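Cellulosomal scaffoldin adaptor protein B (Acetivibrio cellulolyticus, PDB 4UYP) carries a C-terminal type I dockerin that binds calcium and docks onto a cohesin of the anchoring scaffoldin ScaC, linking the cellulosome to the cell surface. Local coordinates at residues B[5-10]-B[30-35]. The protein carries 2 engineered substitutions. Residues are numbered along the deposited sequence; the frame is centred on the assembly and turned at random. Where two conformers were deposited one is given.
Sequences GDVDGN and NEFPYE. With CA (calcium ion), chain L.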
ATOM      1  N   GLY B   5       7.407  24.419   8.426  1.00 13.77           N
ATOM      2  CA  GLY B   5       5.972  24.502   8.849  1.00 14.24           C
ATOM      3  C   GLY B   5       5.109  25.149   7.810  1.00 14.84           C
ATOM      4  O   GLY B   5       3.899  24.955   7.783  1.00 14.77           O
ATOM      5  N   ASP B   6       5.715  25.924   6.889  1.00 13.52           N
ATOM      6  CA  ASP B   6       4.925  26.723   5.962  1.00 13.75           C
ATOM      7  C   ASP B   6       4.681  26.010   4.650  1.00 15.89           C
ATOM      8  O   ASP B   6       5.269  26.261   3.614  1.00 17.16           O
ATOM      9  CB  ASP B   6       5.667  28.046   5.645  1.00 14.72           C
ATOM     10  CG  ASP B   6       4.846  28.893   4.735  1.00 14.97           C
ATOM     11  OD1 ASP B   6       3.617  28.791   4.601  1.00 14.33           O
ATOM     12  OD2 ASP B   6       5.442  29.779   4.059  1.00 17.42           O
ATOM     13  N   VAL B   7       3.809  24.987   4.723  1.00 14.34           N
ATOM     14  CA  VAL B   7       3.743  23.999   3.651  0.50 13.83           C
ATOM     15  C   VAL B   7       3.019  24.544   2.387  1.00 14.67           C
ATOM     16  O   VAL B   7       3.287  24.053   1.311  1.00 15.41           O
ATOM     17  CB  VAL B   7       3.107  22.658   4.204  0.50 15.33           C
ATOM     18  CG1 VAL B   7       3.539  22.339   5.661  0.50 13.37           C
ATOM     19  CG2 VAL B   7       1.666  22.777   4.304  0.50 14.12           C
ATOM     20  N   ASP B   8       2.203  25.583   2.558  1.00 14.58           N
ATOM     21  CA  ASP B   8       1.551  26.276   1.429  1.00 15.06           C
ATOM     22  C   ASP B   8       2.378  27.438   0.902  1.00 17.07           C
ATOM     23  O   ASP B   8       1.961  28.043  -0.088  1.00 18.92           O
ATOM     24  CB  ASP B   8       0.072  26.673   1.664  1.00 16.26           C
ATOM     25  CG  ASP B   8      -0.158  27.723   2.757  1.00 15.51           C
ATOM     26  OD1 ASP B   8       0.897  28.316   3.247  1.00 16.10           O
ATOM     27  OD2 ASP B   8      -1.338  27.983   3.071  1.00 16.58           O
ATOM     28  N   GLY B   9       3.514  27.716   1.539  1.00 16.80           N
ATOM     29  CA  GLY B   9       4.467  28.752   0.997  1.00 19.32           C
ATOM     30  C   GLY B   9       3.945  30.135   1.116  1.00 19.79           C
ATOM     31  O   GLY B   9       4.395  30.990   0.330  1.00 22.74           O
ATOM     32  N   ASN B  10       3.050  30.467   2.000  1.00 16.99           N
ATOM     33  CA  ASN B  10       2.464  31.783   2.015  1.00 18.32           C
ATOM     34  C   ASN B  10       3.256  32.716   2.979  1.00 17.17           C
ATOM     35  O   ASN B  10       2.780  33.870   3.179  1.00 22.29           O
ATOM     36  CB  ASN B  10       0.916  31.813   2.305  1.00 16.64           C
ATOM     37  CG  ASN B  10       0.591  31.533   3.788  1.00 15.41           C
ATOM     38  OD1 ASN B  10       1.422  30.976   4.512  1.00 16.39           O
ATOM     39  ND2 ASN B  10      -0.566  31.882   4.200  1.00 18.61           N
ATOM     40  N   ASN B  30      -0.669  14.196  -3.458  1.00 19.84           N
ATOM     41  CA  ASN B  30       0.562  13.464  -3.658  1.00 21.89           C
ATOM     42  C   ASN B  30       1.804  14.391  -3.707  1.00 21.68           C
ATOM     43  O   ASN B  30       2.936  13.924  -3.771  1.00 23.79           O
ATOM     44  CB  ASN B  30       0.462  12.770  -5.059  1.00 23.14           C
ATOM     45  CG  ASN B  30      -0.515  11.624  -5.028  1.00 25.80           C
ATOM     46  OD1 ASN B  30      -0.509  10.926  -4.028  1.00 25.60           O
ATOM     47  ND2 ASN B  30      -1.405  11.525  -5.979  1.00 32.21           N
ATOM     48  N   GLU B  31       1.523  15.650  -3.615  1.00 21.67           N
ATOM     49  CA  GLU B  31       2.580  16.647  -3.604  1.00 24.16           C
ATOM     50  C   GLU B  31       2.028  17.883  -3.059  1.00 22.90           C
ATOM     51  O   GLU B  31       0.809  18.074  -2.925  1.00 26.13           O
ATOM     52  CB  GLU B  31       3.171  16.810  -5.036  1.00 28.49           C
ATOM     53  CG  GLU B  31       2.242  17.656  -5.874  1.00 40.14           C
ATOM     54  CD  GLU B  31       2.696  17.808  -7.324  1.00 52.14           C
ATOM     55  OE1 GLU B  31       3.295  16.851  -7.864  1.00 52.33           O
ATOM     56  OE2 GLU B  31       2.429  18.883  -7.902  1.00 58.12           O
ATOM     57  N   PHE B  32       2.887  18.800  -2.623  1.00 25.04           N
ATOM     58  CA  PHE B  32       2.460  20.082  -2.165  1.00 21.81           C
ATOM     59  C   PHE B  32       2.611  21.128  -3.355  1.00 24.39           C
ATOM     60  O   PHE B  32       3.558  21.034  -4.039  1.00 28.48           O
ATOM     61  CB  PHE B  32       3.302  20.500  -0.939  1.00 23.19           C
ATOM     62  CG  PHE B  32       3.134  19.606   0.276  1.00 22.11           C
ATOM     63  CD1 PHE B  32       2.001  19.715   1.095  1.00 24.44           C
ATOM     64  CD2 PHE B  32       4.038  18.645   0.572  1.00 19.25           C
ATOM     65  CE1 PHE B  32       1.902  18.894   2.218  1.00 21.12           C
ATOM     66  CE2 PHE B  32       3.918  17.809   1.707  1.00 20.24           C
ATOM     67  CZ  PHE B  32       2.815  17.939   2.515  1.00 18.74           C
ATOM     68  N   PRO B  33       1.599  21.978  -3.635  1.00 32.70           N
ATOM     69  CA  PRO B  33       1.715  23.242  -4.412  1.00 35.93           C
ATOM     70  C   PRO B  33       2.401  24.390  -3.558  1.00 36.12           C
ATOM     71  O   PRO B  33       1.856  25.457  -3.153  1.00 48.86           O
ATOM     72  CB  PRO B  33       0.297  23.596  -4.796  1.00 35.17           C
ATOM     73  CG  PRO B  33      -0.556  22.936  -3.772  1.00 38.48           C
ATOM     74  CD  PRO B  33       0.229  21.800  -3.114  1.00 34.78           C
ATOM     75  N   TYR B  34       3.622  24.084  -3.272  1.00 24.48           N
ATOM     76  CA  TYR B  34       4.649  25.072  -2.967  1.00 22.75           C
ATOM     77  C   TYR B  34       5.875  24.325  -3.286  1.00 22.71           C
ATOM     78  O   TYR B  34       6.018  23.123  -2.985  1.00 22.25           O
ATOM     79  CB  TYR B  34       4.634  25.346  -1.489  1.00 22.19           C
ATOM     80  CG  TYR B  34       5.752  26.158  -0.951  1.00 19.99           C
ATOM     81  CD1 TYR B  34       6.354  27.195  -1.702  1.00 22.80           C
ATOM     82  CD2 TYR B  34       6.228  25.937   0.370  1.00 20.11           C
ATOM     83  CE1 TYR B  34       7.365  27.932  -1.160  1.00 23.77           C
ATOM     84  CE2 TYR B  34       7.218  26.718   0.930  1.00 23.09           C
ATOM     85  CZ  TYR B  34       7.771  27.711   0.157  1.00 23.71           C
ATOM     86  OH  TYR B  34       8.704  28.492   0.788  1.00 25.33           O
ATOM     87  N   GLU B  35       6.776  25.029  -3.989  1.00 21.82           N
ATOM     88  CA  GLU B  35       8.034  24.454  -4.421  1.00 23.90           C
ATOM     89  C   GLU B  35       8.875  23.764  -3.308  1.00 21.42           C
ATOM     90  O   GLU B  35       9.544  22.766  -3.476  1.00 22.93           O
ATOM     91  CB  GLU B  35       8.769  25.677  -5.065  1.00 27.13           C
ATOM     92  CG  GLU B  35      10.221  25.519  -5.178  1.00 30.38           C
ATOM     93  CD  GLU B  35      10.777  26.661  -6.028  1.00 32.57           C
ATOM     94  OE1 GLU B  35      10.466  27.834  -5.743  1.00 35.67           O
ATOM     95  OE2 GLU B  35      11.437  26.319  -6.992  1.00 37.48           O
TER
HETATM   96 CA    CA L 201       1.442  28.777   5.452  1.00 14.74          CA
HETATM   97  O   HOH W   1       8.112  29.503   3.380  1.00 21.47           O
HETATM   98  O   HOH W   2      -0.953  29.000   5.553  1.00 13.15           O
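The ring of Y34 lies flat against the backbone of the first calcium loop of the dockerin. G9 CA sits over the middle of one ring face, 3.2 Å from the centroid and 7° off the ring normal, a CH-pi contact. The lack of a side chain on G9 lets the ring come this close, and its positive phi also favours glycine. V7 O lies at the ring edge, near its plane, and touches Y34 CB at 3.4 Å, while D6 O comes within 3.3 Å of Y34 CE2. With CG anti to the backbone N (chi1 170°), the ring reaches along the type I turn D6-G9, closed by G9 N to D6 O, and its hydroxyl meets a water that donates to D6 OD2. That oxygen also accepts from G11 N. No direct hydrogen bond joins the two segments.

Behind the turn, D6 OD1, D8 OD1 and N10 OD1 bind calcium at 2.3 to 2.4 Å; S12 O, D17 and a water held by D8 OD2 complete the EF-hand-like site. N10 N donates to the syn lone pair of D6 OD1 and, in an Asx turn, to D8 OD1 from above its carboxylate plane. Farther in, V7 CG2 meets F32 CE1 loosely at 4.4 Å; V7 rests on L20 and I21 of helix 15-26, and the F32 ring meets that of Y24. The loop after this helix thus packs on the loop before it mainly by the Y34 ring laid on the turn backbone, and D6 couples them: OD1 serves the metal, OD2 the water-mediated link to Y34, with calcium probably keeping the carboxylate ionised.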